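Long-range contacts in glucosidase (Croceicoccus marinus, PDB 5Z3K), which probably hydrolyses O-glycosidic bonds, acting as a beta-glucosidase of glycoside hydrolase family 39: residues G25-P30 and I300-D305; F172-A177 and L211-Q216; V11-P16 and H430-D435. All blocks are in the same frame, centred on the assembly; numbering follows the deposited sequence.

How the contacts relate
Contacts 1 and 2 both belong to the TIM barrel, one in its wall and one on its outer layer, while contact 3 lies beside two neighbouring strands of the separate nine-stranded sheet, where their chains part. Contact 1 is core: its touching residues are all buried, its centre is about 7 Å from the centre of the chain, and backbone and side-chain hydrogen bonds do most of the work. Contact 2 joins two helices farther out through aromatic and apolar packing, with one polar pair. Contact 3 is partly buried, near the surface, and held by van der Waals contacts at the edge of a turn. Contacts 2 and 3 lie on opposite sides of the chain's centre, their own centres about 50 Å apart.

Contact 1: residues G25-P30 and I300-D305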
ATOM      1  N   GLY A  25      -2.393   1.109  -3.573  1.00  8.55           N
ATOM      2  CA  GLY A  25      -2.913   1.774  -2.395  1.00  9.37           C
ATOM      3  C   GLY A  25      -1.814   2.439  -1.589  1.00 10.94           C
ATOM      4  O   GLY A  25      -0.634   2.135  -1.748  1.00 11.61           O
ATOM      5  N   THR A  26      -2.202   3.345  -0.688  1.00 11.88           N
ATOM      6  CA  THR A  26      -1.201   4.007   0.141  1.00 10.03           C
ATOM      7  C   THR A  26      -1.868   4.557   1.387  1.00 11.20           C
ATOM      8  O   THR A  26      -3.092   4.556   1.520  1.00 10.51           O
ATOM      9  CB  THR A  26      -0.486   5.136  -0.611  1.00 11.57           C
ATOM     10  OG1 THR A  26       0.712   5.484   0.090  1.00 12.58           O
ATOM     11  CG2 THR A  26      -1.377   6.377  -0.689  1.00 10.69           C
ATOM     12  N   SER A  27      -1.038   5.030   2.300  1.00 13.17           N
ATOM     13  CA  SER A  27      -1.515   5.686   3.500  1.00  9.27           C
ATOM     14  C   SER A  27      -0.807   7.027   3.613  1.00 10.50           C
ATOM     15  O   SER A  27       0.126   7.324   2.862  1.00 11.20           O
ATOM     16  CB  SER A  27      -1.268   4.830   4.747  1.00 18.00           C
ATOM     17  OG  SER A  27       0.091   4.886   5.118  1.00 18.82           O
ATOM     18  N   GLY A  28      -1.266   7.835   4.557  1.00 13.01           N
ATOM     19  CA  GLY A  28      -0.731   9.164   4.778  1.00 15.78           C
ATOM     20  C   GLY A  28      -1.798  10.235   4.646  1.00 13.04           C
ATOM     21  O   GLY A  28      -2.951   9.970   4.309  1.00 11.58           O
ATOM     22  N   ILE A  29      -1.374  11.471   4.905  1.00 11.43           N
ATOM     23  CA  ILE A  29      -2.215  12.662   4.906  1.00 14.17           C
ATOM     24  C   ILE A  29      -1.908  13.448   3.632  1.00 13.05           C
ATOM     25  O   ILE A  29      -0.801  13.993   3.495  1.00 13.41           O
ATOM     26  CB  ILE A  29      -1.976  13.513   6.164  1.00 12.85           C
ATOM     27  CG1 ILE A  29      -2.363  12.716   7.424  1.00 13.92           C
ATOM     28  CG2 ILE A  29      -2.741  14.828   6.066  1.00 13.88           C
ATOM     29  CD1 ILE A  29      -1.873  13.331   8.752  1.00 11.47           C
ATOM     30  N   PRO A  30      -2.840  13.538   2.674  1.00 11.38           N
ATOM     31  CA  PRO A  30      -2.512  14.145   1.379  1.00 12.31           C
ATOM     32  C   PRO A  30      -2.630  15.660   1.318  1.00 12.13           C
ATOM     33  O   PRO A  30      -2.130  16.249   0.349  1.00 12.97           O
ATOM     34  CB  PRO A  30      -3.531  13.492   0.429  1.00 12.73           C
ATOM     35  CG  PRO A  30      -4.709  13.192   1.288  1.00 11.09           C
ATOM     36  CD  PRO A  30      -4.138  12.826   2.647  1.00 13.87           C
ATOM     37  N   ILE A 300      -1.029  -1.441   0.502  1.00 10.83           N
ATOM     38  CA  ILE A 300      -0.994  -0.084   1.056  1.00 12.83           C
ATOM     39  C   ILE A 300       0.476   0.271   1.254  1.00 12.04           C
ATOM     40  O   ILE A 300       1.107  -0.182   2.219  1.00 10.71           O
ATOM     41  CB  ILE A 300      -1.755   0.031   2.386  1.00 11.74           C
ATOM     42  CG1 ILE A 300      -3.192  -0.485   2.278  1.00 13.35           C
ATOM     43  CG2 ILE A 300      -1.760   1.472   2.876  1.00 11.59           C
ATOM     44  CD1 ILE A 300      -4.121   0.408   1.444  1.00 13.62           C
ATOM     45  N   PHE A 301       1.026   1.083   0.355  1.00 11.77           N
ATOM     46  CA  PHE A 301       2.394   1.560   0.508  1.00 11.12           C
ATOM     47  C   PHE A 301       2.494   2.562   1.649  1.00 15.23           C
ATOM     48  O   PHE A 301       1.675   3.474   1.760  1.00 11.54           O
ATOM     49  CB  PHE A 301       2.876   2.229  -0.775  1.00 10.93           C
ATOM     50  CG  PHE A 301       4.219   2.887  -0.626  1.00 13.12           C
ATOM     51  CD1 PHE A 301       5.385   2.130  -0.744  1.00 12.10           C
ATOM     52  CD2 PHE A 301       4.321   4.246  -0.343  1.00 11.82           C
ATOM     53  CE1 PHE A 301       6.634   2.718  -0.616  1.00 11.29           C
ATOM     54  CE2 PHE A 301       5.558   4.854  -0.195  1.00 12.36           C
ATOM     55  CZ  PHE A 301       6.723   4.091  -0.330  1.00 12.97           C
ATOM     56  N   PHE A 302       3.546   2.428   2.457  1.00 10.85           N
ATOM     57  CA  PHE A 302       3.750   3.234   3.660  1.00 13.54           C
ATOM     58  C   PHE A 302       5.008   4.083   3.487  1.00 12.37           C
ATOM     59  O   PHE A 302       6.104   3.529   3.371  1.00 12.93           O
ATOM     60  CB  PHE A 302       3.892   2.312   4.874  1.00 14.12           C
ATOM     61  CG  PHE A 302       4.102   3.038   6.180  1.00 17.19           C
ATOM     62  CD1 PHE A 302       3.042   3.673   6.810  1.00 11.10           C
ATOM     63  CD2 PHE A 302       5.353   3.082   6.776  1.00 15.98           C
ATOM     64  CE1 PHE A 302       3.221   4.341   8.016  1.00 12.84           C
ATOM     65  CE2 PHE A 302       5.542   3.749   7.988  1.00 14.39           C
ATOM     66  CZ  PHE A 302       4.467   4.376   8.605  1.00 14.29           C
ATOM     67  N   ARG A 303       4.874   5.418   3.452  1.00 13.61           N
ATOM     68  CA  ARG A 303       3.633   6.194   3.376  1.00 13.18           C
ATOM     69  C   ARG A 303       3.871   7.334   2.383  1.00 13.65           C
ATOM     70  O   ARG A 303       4.976   7.895   2.343  1.00 12.74           O
ATOM     71  CB  ARG A 303       3.234   6.751   4.754  1.00 11.54           C
ATOM     72  CG  ARG A 303       4.373   7.454   5.513  1.00 10.54           C
ATOM     73  CD  ARG A 303       4.009   7.740   6.990  1.00 14.62           C
ATOM     74  NE  ARG A 303       3.123   8.900   7.094  1.00 13.14           N
ATOM     75  CZ  ARG A 303       2.566   9.339   8.222  1.00 13.83           C
ATOM     76  NH1 ARG A 303       2.778   8.719   9.382  1.00 16.37           N
ATOM     77  NH2 ARG A 303       1.775  10.399   8.185  1.00 15.66           N
ATOM     78  N   ALA A 304       2.856   7.677   1.580  1.00 12.13           N
ATOM     79  CA  ALA A 304       3.001   8.670   0.508  1.00 13.88           C
ATOM     80  C   ALA A 304       2.694  10.091   1.000  1.00 13.01           C
ATOM     81  O   ALA A 304       1.817  10.795   0.488  1.00 11.67           O
ATOM     82  CB  ALA A 304       2.111   8.301  -0.679  1.00 11.25           C
ATOM     83  N   ASP A 305       3.447  10.530   2.004  1.00 12.24           N
ATOM     84  CA  ASP A 305       3.351  11.923   2.436  1.00 12.05           C
ATOM     85  C   ASP A 305       4.713  12.341   2.976  1.00 13.14           C
ATOM     86  O   ASP A 305       5.717  11.661   2.748  1.00 12.00           O
ATOM     87  CB  ASP A 305       2.186  12.137   3.422  1.00 13.13           C
ATOM     88  CG  ASP A 305       2.354  11.405   4.767  1.00 15.68           C
ATOM     89  OD1 ASP A 305       3.439  10.854   5.074  1.00 11.11           O
ATOM     90  OD2 ASP A 305       1.360  11.399   5.538  1.00 12.84           O
TER
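Gly-25 and Thr-26 pair in parallel with Ile-300 and Phe-301, a buried strand-to-strand contact where the first barrel strand, 25-27, meets the last, 298-301. Phe-301 N gives a nearly straight bond to Gly-25 O (2.9 Å). Phe-301 O takes two donors, Thr-26 OG1 at 2.8 Å and Ser-27 N at 3.2 Å. Thr-26 OG1 stands anti to its backbone N (chi1 -164°), which also puts it at the edge of the Phe-301 ring, in plane. Ile-300 points to the opposite face of the sheet from Thr-26, its CG2 pressed on Thr-26 C (3.4 Å).

Beyond the cis peptide before Arg-303, Ala-304 N bonds Ser-27 O (3.0 Å). Asp-305 OD2 accepts Ile-29 N on its anti side (2.8 Å) and Arg-303 NH2 through its syn lone pair, while OD1 takes Arg-303 NE; this side-on grip holds the carboxylate in place. A CB on Gly-28 would run into Asp-305 OD2, and its backbone angles alone call for glycine. Ser-27 OG is hydrogen-bonded to Asp-58 OD2.

Pairing of first with eighth strand closes a TIM barrel, and the polar network sits at the C-terminal strand ends, where enzymes of this fold carry their active sites.

Contact 2: residues F172-A177 and L211-Q216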
ATOM      1  N   PHE A 172      -9.685  -8.132  22.345  1.00 17.97           N
ATOM      2  CA  PHE A 172      -9.511  -7.764  20.941  1.00 18.11           C
ATOM      3  C   PHE A 172     -10.502  -8.507  20.054  1.00 17.98           C
ATOM      4  O   PHE A 172     -11.114  -7.909  19.163  1.00 18.47           O
ATOM      5  CB  PHE A 172      -8.069  -8.036  20.501  1.00 16.91           C
ATOM      6  CG  PHE A 172      -7.755  -7.556  19.106  1.00 17.34           C
ATOM      7  CD1 PHE A 172      -8.080  -8.333  17.999  1.00 17.65           C
ATOM      8  CD2 PHE A 172      -7.129  -6.336  18.903  1.00 17.64           C
ATOM      9  CE1 PHE A 172      -7.802  -7.893  16.709  1.00 19.44           C
ATOM     10  CE2 PHE A 172      -6.839  -5.893  17.613  1.00 14.60           C
ATOM     11  CZ  PHE A 172      -7.184  -6.669  16.519  1.00 15.16           C
ATOM     12  N   TYR A 173     -10.681  -9.814  20.286  1.00 18.94           N
ATOM     13  CA  TYR A 173     -11.598 -10.591  19.450  1.00 18.47           C
ATOM     14  C   TYR A 173     -13.033 -10.091  19.582  1.00 20.32           C
ATOM     15  O   TYR A 173     -13.760  -9.993  18.587  1.00 19.83           O
ATOM     16  CB  TYR A 173     -11.549 -12.080  19.816  1.00 18.14           C
ATOM     17  CG  TYR A 173     -10.184 -12.738  19.848  1.00 18.75           C
ATOM     18  CD1 TYR A 173      -9.122 -12.260  19.086  1.00 20.47           C
ATOM     19  CD2 TYR A 173      -9.966 -13.861  20.641  1.00 22.61           C
ATOM     20  CE1 TYR A 173      -7.869 -12.887  19.122  1.00 21.11           C
ATOM     21  CE2 TYR A 173      -8.726 -14.482  20.693  1.00 19.64           C
ATOM     22  CZ  TYR A 173      -7.682 -14.001  19.938  1.00 22.55           C
ATOM     23  OH  TYR A 173      -6.457 -14.643  19.999  1.00 21.37           O
ATOM     24  N   GLU A 174     -13.475  -9.802  20.808  1.00 18.42           N
ATOM     25  CA  GLU A 174     -14.856  -9.371  20.980  1.00 22.20           C
ATOM     26  C   GLU A 174     -15.077  -8.015  20.328  1.00 18.98           C
ATOM     27  O   GLU A 174     -16.145  -7.757  19.758  1.00 21.05           O
ATOM     28  CB  GLU A 174     -15.220  -9.344  22.466  1.00 24.92           C
ATOM     29  CG  GLU A 174     -15.300 -10.726  23.095  1.00 30.39           C
ATOM     30  CD  GLU A 174     -16.396 -11.598  22.482  1.00 42.49           C
ATOM     31  OE1 GLU A 174     -16.103 -12.750  22.081  1.00 38.15           O
ATOM     32  OE2 GLU A 174     -17.559 -11.135  22.413  1.00 47.99           O
HETATM   33  N   MSE A 175     -14.070  -7.151  20.380  1.00 19.51           N
HETATM   34  CA  MSE A 175     -14.121  -5.861  19.711  1.00 17.38           C
HETATM   35  C   MSE A 175     -14.186  -6.041  18.195  1.00 15.55           C
HETATM   36  O   MSE A 175     -14.933  -5.340  17.511  1.00 16.04           O
HETATM   37  CB  MSE A 175     -12.913  -5.021  20.097  1.00 19.98           C
HETATM   38  CG  MSE A 175     -13.009  -4.396  21.460  1.00 18.67           C
HETATM   39 SE   MSE A 175     -11.412  -3.437  21.961  0.74 20.25          SE
HETATM   40  CE  MSE A 175     -11.593  -1.831  20.827  1.00 15.32           C
ATOM     41  N   TYR A 176     -13.412  -6.998  17.671  1.00 19.10           N
ATOM     42  CA  TYR A 176     -13.498  -7.294  16.247  1.00 16.91           C
ATOM     43  C   TYR A 176     -14.905  -7.741  15.873  1.00 20.16           C
ATOM     44  O   TYR A 176     -15.478  -7.268  14.885  1.00 16.74           O
ATOM     45  CB  TYR A 176     -12.486  -8.366  15.836  1.00 14.85           C
ATOM     46  CG  TYR A 176     -12.642  -8.666  14.366  1.00 19.90           C
ATOM     47  CD1 TYR A 176     -12.224  -7.740  13.413  1.00 22.30           C
ATOM     48  CD2 TYR A 176     -13.257  -9.829  13.924  1.00 17.76           C
ATOM     49  CE1 TYR A 176     -12.394  -7.974  12.063  1.00 19.59           C
ATOM     50  CE2 TYR A 176     -13.430 -10.076  12.574  1.00 17.72           C
ATOM     51  CZ  TYR A 176     -12.994  -9.135  11.646  1.00 14.17           C
ATOM     52  OH  TYR A 176     -13.156  -9.343  10.308  1.00 18.60           O
ATOM     53  N   ALA A 177     -15.485  -8.652  16.661  1.00 19.73           N
ATOM     54  CA  ALA A 177     -16.812  -9.155  16.326  1.00 17.09           C
ATOM     55  C   ALA A 177     -17.850  -8.042  16.379  1.00 18.00           C
ATOM     56  O   ALA A 177     -18.759  -7.995  15.543  1.00 22.04           O
ATOM     57  CB  ALA A 177     -17.199 -10.302  17.264  1.00 18.04           C
ATOM     58  N   LEU A 211      -7.498 -16.101  13.803  1.00 19.88           N
ATOM     59  CA  LEU A 211      -8.171 -16.944  12.818  1.00 18.62           C
ATOM     60  C   LEU A 211      -9.030 -18.007  13.495  1.00 21.94           C
ATOM     61  O   LEU A 211     -10.127 -18.326  13.018  1.00 18.84           O
ATOM     62  CB  LEU A 211      -7.140 -17.600  11.905  1.00 20.89           C
ATOM     63  CG  LEU A 211      -6.494 -16.623  10.914  1.00 18.97           C
ATOM     64  CD1 LEU A 211      -5.179 -17.180  10.377  1.00 19.72           C
ATOM     65  CD2 LEU A 211      -7.478 -16.351   9.791  1.00 20.04           C
ATOM     66  N   ASP A 212      -8.540 -18.574  14.598  1.00 21.81           N
ATOM     67  CA  ASP A 212      -9.318 -19.582  15.315  1.00 23.52           C
ATOM     68  C   ASP A 212     -10.607 -18.982  15.865  1.00 22.70           C
ATOM     69  O   ASP A 212     -11.673 -19.602  15.783  1.00 25.25           O
ATOM     70  CB  ASP A 212      -8.477 -20.193  16.437  1.00 23.58           C
ATOM     71  CG  ASP A 212      -9.239 -21.253  17.237  1.00 33.22           C
ATOM     72  OD1 ASP A 212      -9.597 -22.304  16.663  1.00 33.45           O
ATOM     73  OD2 ASP A 212      -9.472 -21.033  18.443  1.00 34.97           O
ATOM     74  N   TYR A 213     -10.533 -17.756  16.392  1.00 20.98           N
ATOM     75  CA  TYR A 213     -11.712 -17.121  16.972  1.00 18.85           C
ATOM     76  C   TYR A 213     -12.777 -16.841  15.920  1.00 26.38           C
ATOM     77  O   TYR A 213     -13.958 -17.150  16.123  1.00 23.94           O
ATOM     78  CB  TYR A 213     -11.324 -15.822  17.689  1.00 23.85           C
ATOM     79  CG  TYR A 213     -12.537 -15.053  18.164  1.00 24.23           C
ATOM     80  CD1 TYR A 213     -13.152 -14.102  17.348  1.00 24.70           C
ATOM     81  CD2 TYR A 213     -13.081 -15.289  19.423  1.00 27.85           C
ATOM     82  CE1 TYR A 213     -14.275 -13.413  17.780  1.00 26.08           C
ATOM     83  CE2 TYR A 213     -14.197 -14.602  19.860  1.00 23.19           C
ATOM     84  CZ  TYR A 213     -14.789 -13.667  19.033  1.00 28.68           C
ATOM     85  OH  TYR A 213     -15.905 -12.979  19.462  1.00 30.04           O
ATOM     86  N   VAL A 214     -12.394 -16.208  14.804  1.00 21.25           N
ATOM     87  CA  VAL A 214     -13.397 -15.862  13.801  1.00 23.88           C
ATOM     88  C   VAL A 214     -13.990 -17.118  13.177  1.00 22.79           C
ATOM     89  O   VAL A 214     -15.153 -17.120  12.752  1.00 23.32           O
ATOM     90  CB  VAL A 214     -12.802 -14.913  12.739  1.00 28.28           C
ATOM     91  CG1 VAL A 214     -12.510 -13.555  13.358  1.00 23.77           C
ATOM     92  CG2 VAL A 214     -11.538 -15.487  12.129  1.00 23.35           C
ATOM     93  N   LYS A 215     -13.216 -18.202  13.112  1.00 23.61           N
ATOM     94  CA  LYS A 215     -13.752 -19.464  12.613  1.00 22.64           C
ATOM     95  C   LYS A 215     -14.756 -20.060  13.591  1.00 24.26           C
ATOM     96  O   LYS A 215     -15.893 -20.373  13.221  1.00 25.73           O
ATOM     97  CB  LYS A 215     -12.623 -20.457  12.354  1.00 29.02           C
ATOM     98  CG  LYS A 215     -13.125 -21.804  11.865  1.00 26.61           C
ATOM     99  CD  LYS A 215     -11.986 -22.764  11.590  1.00 22.42           C
ATOM    100  CE  LYS A 215     -12.515 -24.071  11.038  1.00 36.16           C
ATOM    101  NZ  LYS A 215     -11.920 -25.229  11.774  1.00 42.27           N
ATOM    102  N   GLN A 216     -14.347 -20.223  14.848  1.00 24.79           N
ATOM    103  CA  GLN A 216     -15.208 -20.878  15.828  1.00 31.09           C
ATOM    104  C   GLN A 216     -16.462 -20.064  16.125  1.00 28.49           C
ATOM    105  O   GLN A 216     -17.520 -20.640  16.393  1.00 30.90           O
ATOM    106  CB  GLN A 216     -14.413 -21.140  17.102  1.00 30.17           C
ATOM    107  CG  GLN A 216     -13.274 -22.122  16.887  1.00 28.78           C
ATOM    108  CD  GLN A 216     -13.761 -23.458  16.342  1.00 40.60           C
ATOM    109  OE1 GLN A 216     -14.677 -24.070  16.898  1.00 43.80           O
ATOM    110  NE2 GLN A 216     -13.148 -23.919  15.253  1.00 35.12           N
TER
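Tyr-213 lays its ring against Tyr-173, and this aromatic packing carries the contact between helices 169-186 and 208-216. Tyr-173 CB sits squarely over the centre of the Tyr-213 ring, 3.3 Å from the centroid, a close CH-pi contact. Tyr-213 CB returns it over one face of the Tyr-173 ring, offset toward the rim. The two side chains slide past each other in opposite directions; their planes are 29° apart and the rings barely overlap, with centroids separated by 5.0 Å. Tyr-213 CG lies anti to its backbone N (chi1 173°), which starts the ring off toward the other helix.

The polar contact is at the far end of that ring. Tyr-213 OH donates to Glu-174 OE1 at 2.6 Å, meeting it from above the carboxylate plane, and the carboxylate is nearly perpendicular to the ring. An alanine in place of this tyrosine would probably leave Glu-174 OE1 without this donor and open a gap over Tyr-173 CB.

Apolar contacts complete the interface. Tyr-176 CE2 touches Val-214 CG1 (3.7 Å), the side chains crossing at about a right angle, and Ala-177 CB meets the edge of the Tyr-213 ring. The hydroxyls of Tyr-173 and Tyr-176 bond outside the pair, to the carbonyls of Pro-205 and Pro-220.

With segment axes 10.6 Å apart and crossing at -48°, these are successive helices packed on the outside of a TIM barrel, separated along the chain by strand 191-197.

Contact 3: residues V11-P16 and H430-D435; sequences VNAGEP and HLPWGD
Asn-12 makes an Asx turn where the chain of strand 6-13 turns a corner, and there Ala-13 packs against Leu-431 and Pro-432, which begin a type I beta turn from Leu-431 to Gly-434. Ala-13 CB points toward this turn and touches Leu-431 CD2 at 3.9 Å. The Leu-431 side chain sets out away from Ala-13, but its CD2 methyl comes back to reach the alanine. Pro-432 brings its ring carbons to Ala-13 O: CD lies 3.5 Å away, with CG and CB a little farther. Ala-13 O also receives a weak hydrogen bond from Arg-363, a residue that touches Pro-432 as well.

The place of the contact in the fold explains this pattern. Strands 6-13 and 423-429 run parallel as neighbours in the nine-stranded sheet, joined by backbone bonds from Val-11 to Glu-427 and Gly-429 and from Ala-13 to Gly-429. Past Gly-429 the two chains part, one bending at Gly-14 and Glu-15, the other entering its turn. The sheet forms a mainly beta domain beside the barrel, as in other family 39 enzymes.

Where the chains part, Gly-14 N is 3.1 Å from His-430 O, but the angle is too poor for a hydrogen bond. The N-H goes instead to Asn-12 OD1 (3.0 Å, 161° at the hydrogen), closing the Asx turn. With CG anti to its backbone N (chi1 -170°), the Asn-12 amide comes up beside His-430, OD1 lying 3.6 Å from His-430 CB. The amide and imidazole planes are 24° apart, and both Asn-12 OD1 and Asn-12 ND2 lie 3.8 Å from His-430 CD2.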
ATOM      1  N   VAL A  11       8.086  -6.830 -25.751  1.00 14.37           N
ATOM      2  CA  VAL A  11       6.685  -6.677 -25.378  1.00 12.94           C
ATOM      3  C   VAL A  11       5.825  -6.911 -26.610  1.00 18.89           C
ATOM      4  O   VAL A  11       6.132  -6.398 -27.691  1.00 16.27           O
ATOM      5  CB  VAL A  11       6.413  -5.274 -24.805  1.00 17.29           C
ATOM      6  CG1 VAL A  11       4.907  -4.982 -24.759  1.00 16.52           C
ATOM      7  CG2 VAL A  11       7.046  -5.133 -23.434  1.00 16.80           C
ATOM      8  N   ASN A  12       4.764  -7.697 -26.456  1.00 16.50           N
ATOM      9  CA  ASN A  12       3.715  -7.799 -27.465  1.00 19.66           C
ATOM     10  C   ASN A  12       2.579  -6.886 -27.022  1.00 17.85           C
ATOM     11  O   ASN A  12       1.852  -7.209 -26.079  1.00 19.04           O
ATOM     12  CB  ASN A  12       3.223  -9.239 -27.635  1.00 19.98           C
ATOM     13  CG  ASN A  12       2.299  -9.401 -28.843  1.00 24.71           C
ATOM     14  OD1 ASN A  12       1.570  -8.477 -29.208  1.00 18.04           O
ATOM     15  ND2 ASN A  12       2.323 -10.585 -29.463  1.00 23.19           N
ATOM     16  N   ALA A  13       2.419  -5.760 -27.712  1.00 15.34           N
ATOM     17  CA  ALA A  13       1.444  -4.743 -27.334  1.00 17.42           C
ATOM     18  C   ALA A  13       0.052  -4.994 -27.906  1.00 17.77           C
ATOM     19  O   ALA A  13      -0.859  -4.208 -27.641  1.00 18.51           O
ATOM     20  CB  ALA A  13       1.940  -3.360 -27.770  1.00 19.78           C
ATOM     21  N   GLY A  14      -0.146  -6.081 -28.644  1.00 20.48           N
ATOM     22  CA  GLY A  14      -1.394  -6.290 -29.351  1.00 23.74           C
ATOM     23  C   GLY A  14      -2.312  -7.322 -28.741  1.00 26.46           C
ATOM     24  O   GLY A  14      -3.412  -7.543 -29.251  1.00 26.28           O
ATOM     25  N   GLU A  15      -1.881  -7.971 -27.666  1.00 20.37           N
ATOM     26  CA  GLU A  15      -2.764  -8.944 -27.045  1.00 26.07           C
ATOM     27  C   GLU A  15      -2.583  -8.969 -25.534  1.00 23.67           C
ATOM     28  O   GLU A  15      -1.470  -9.183 -25.027  1.00 28.15           O
ATOM     29  CB  GLU A  15      -2.528 -10.331 -27.620  1.00 29.03           C
ATOM     30  CG  GLU A  15      -1.100 -10.801 -27.513  1.00 28.68           C
ATOM     31  CD  GLU A  15      -0.860 -12.038 -28.338  1.00 34.58           C
ATOM     32  OE1 GLU A  15      -1.645 -12.269 -29.287  1.00 39.65           O
ATOM     33  OE2 GLU A  15       0.107 -12.771 -28.032  1.00 33.57           O
ATOM     34  N   PRO A  16      -3.653  -8.777 -24.783  1.00 20.23           N
ATOM     35  CA  PRO A  16      -3.531  -8.849 -23.330  1.00 19.42           C
ATOM     36  C   PRO A  16      -3.285 -10.280 -22.881  1.00 17.12           C
ATOM     37  O   PRO A  16      -3.822 -11.231 -23.455  1.00 15.25           O
ATOM     38  CB  PRO A  16      -4.881  -8.321 -22.834  1.00 21.99           C
ATOM     39  CG  PRO A  16      -5.822  -8.586 -23.944  1.00 25.98           C
ATOM     40  CD  PRO A  16      -5.039  -8.534 -25.222  1.00 22.65           C
ATOM     41  N   HIS A 430       3.562  -5.148 -32.564  1.00 18.44           N
ATOM     42  CA  HIS A 430       2.112  -5.260 -32.703  1.00 17.97           C
ATOM     43  C   HIS A 430       1.366  -4.162 -31.942  1.00 19.71           C
ATOM     44  O   HIS A 430       0.396  -4.431 -31.230  1.00 19.57           O
ATOM     45  CB  HIS A 430       1.631  -6.641 -32.253  1.00 21.56           C
ATOM     46  CG  HIS A 430       2.274  -7.765 -32.996  1.00 19.16           C
ATOM     47  ND1 HIS A 430       1.969  -8.058 -34.308  1.00 28.12           N
ATOM     48  CD2 HIS A 430       3.216  -8.660 -32.618  1.00 26.59           C
ATOM     49  CE1 HIS A 430       2.689  -9.094 -34.704  1.00 22.22           C
ATOM     50  NE2 HIS A 430       3.455  -9.477 -33.698  1.00 29.98           N
ATOM     51  N   LEU A 431       1.812  -2.917 -32.103  1.00 19.56           N
ATOM     52  CA  LEU A 431       1.082  -1.807 -31.505  1.00 19.56           C
ATOM     53  C   LEU A 431      -0.377  -1.891 -31.947  1.00 18.92           C
ATOM     54  O   LEU A 431      -0.640  -2.112 -33.139  1.00 19.74           O
ATOM     55  CB  LEU A 431       1.685  -0.458 -31.896  1.00 15.81           C
ATOM     56  CG  LEU A 431       3.053  -0.152 -31.279  1.00 20.57           C
ATOM     57  CD1 LEU A 431       3.636   1.162 -31.804  1.00 19.99           C
ATOM     58  CD2 LEU A 431       2.964  -0.127 -29.767  1.00 17.20           C
ATOM     59  N   PRO A 432      -1.341  -1.793 -31.022  1.00 18.76           N
ATOM     60  CA  PRO A 432      -2.702  -2.261 -31.333  1.00 20.82           C
ATOM     61  C   PRO A 432      -3.466  -1.353 -32.271  1.00 24.80           C
ATOM     62  O   PRO A 432      -4.432  -1.812 -32.896  1.00 24.40           O
ATOM     63  CB  PRO A 432      -3.377  -2.332 -29.955  1.00 24.20           C
ATOM     64  CG  PRO A 432      -2.628  -1.345 -29.108  1.00 20.12           C
ATOM     65  CD  PRO A 432      -1.201  -1.347 -29.626  1.00 19.96           C
ATOM     66  N   TRP A 433      -3.080  -0.089 -32.387  1.00 23.43           N
ATOM     67  CA  TRP A 433      -3.721   0.828 -33.317  1.00 24.32           C
ATOM     68  C   TRP A 433      -3.094   0.778 -34.706  1.00 27.92           C
ATOM     69  O   TRP A 433      -3.475   1.573 -35.574  1.00 28.46           O
ATOM     70  CB  TRP A 433      -3.661   2.254 -32.761  1.00 24.76           C
ATOM     71  CG  TRP A 433      -2.274   2.655 -32.414  1.00 21.95           C
ATOM     72  CD1 TRP A 433      -1.308   3.080 -33.272  1.00 23.49           C
ATOM     73  CD2 TRP A 433      -1.682   2.657 -31.108  1.00 20.51           C
ATOM     74  NE1 TRP A 433      -0.147   3.352 -32.584  1.00 26.30           N
ATOM     75  CE2 TRP A 433      -0.351   3.097 -31.253  1.00 21.39           C
ATOM     76  CE3 TRP A 433      -2.149   2.331 -29.835  1.00 20.06           C
ATOM     77  CZ2 TRP A 433       0.522   3.209 -30.173  1.00 16.20           C
ATOM     78  CZ3 TRP A 433      -1.287   2.457 -28.761  1.00 15.13           C
ATOM     79  CH2 TRP A 433       0.030   2.893 -28.935  1.00 15.87           C
ATOM     80  N   GLY A 434      -2.145  -0.119 -34.931  1.00 27.72           N
ATOM     81  CA  GLY A 434      -1.585  -0.327 -36.248  1.00 26.07           C
ATOM     82  C   GLY A 434      -0.254   0.368 -36.456  1.00 31.03           C
ATOM     83  O   GLY A 434       0.484   0.686 -35.520  1.00 23.82           O
ATOM     84  N   ASP A 435       0.053   0.610 -37.730  1.00 25.59           N
ATOM     85  CA  ASP A 435       1.370   1.088 -38.125  1.00 24.71           C
ATOM     86  C   ASP A 435       1.395   2.589 -38.399  1.00 24.20           C
ATOM     87  O   ASP A 435       2.332   3.080 -39.038  1.00 26.23           O
ATOM     88  CB  ASP A 435       1.869   0.305 -39.341  1.00 27.65           C
ATOM     89  CG  ASP A 435       1.027   0.531 -40.584  1.00 30.16           C
ATOM     90  OD1 ASP A 435       0.105   1.378 -40.562  1.00 27.54           O
ATOM     91  OD2 ASP A 435       1.296  -0.146 -41.599  1.00 32.04           O
TER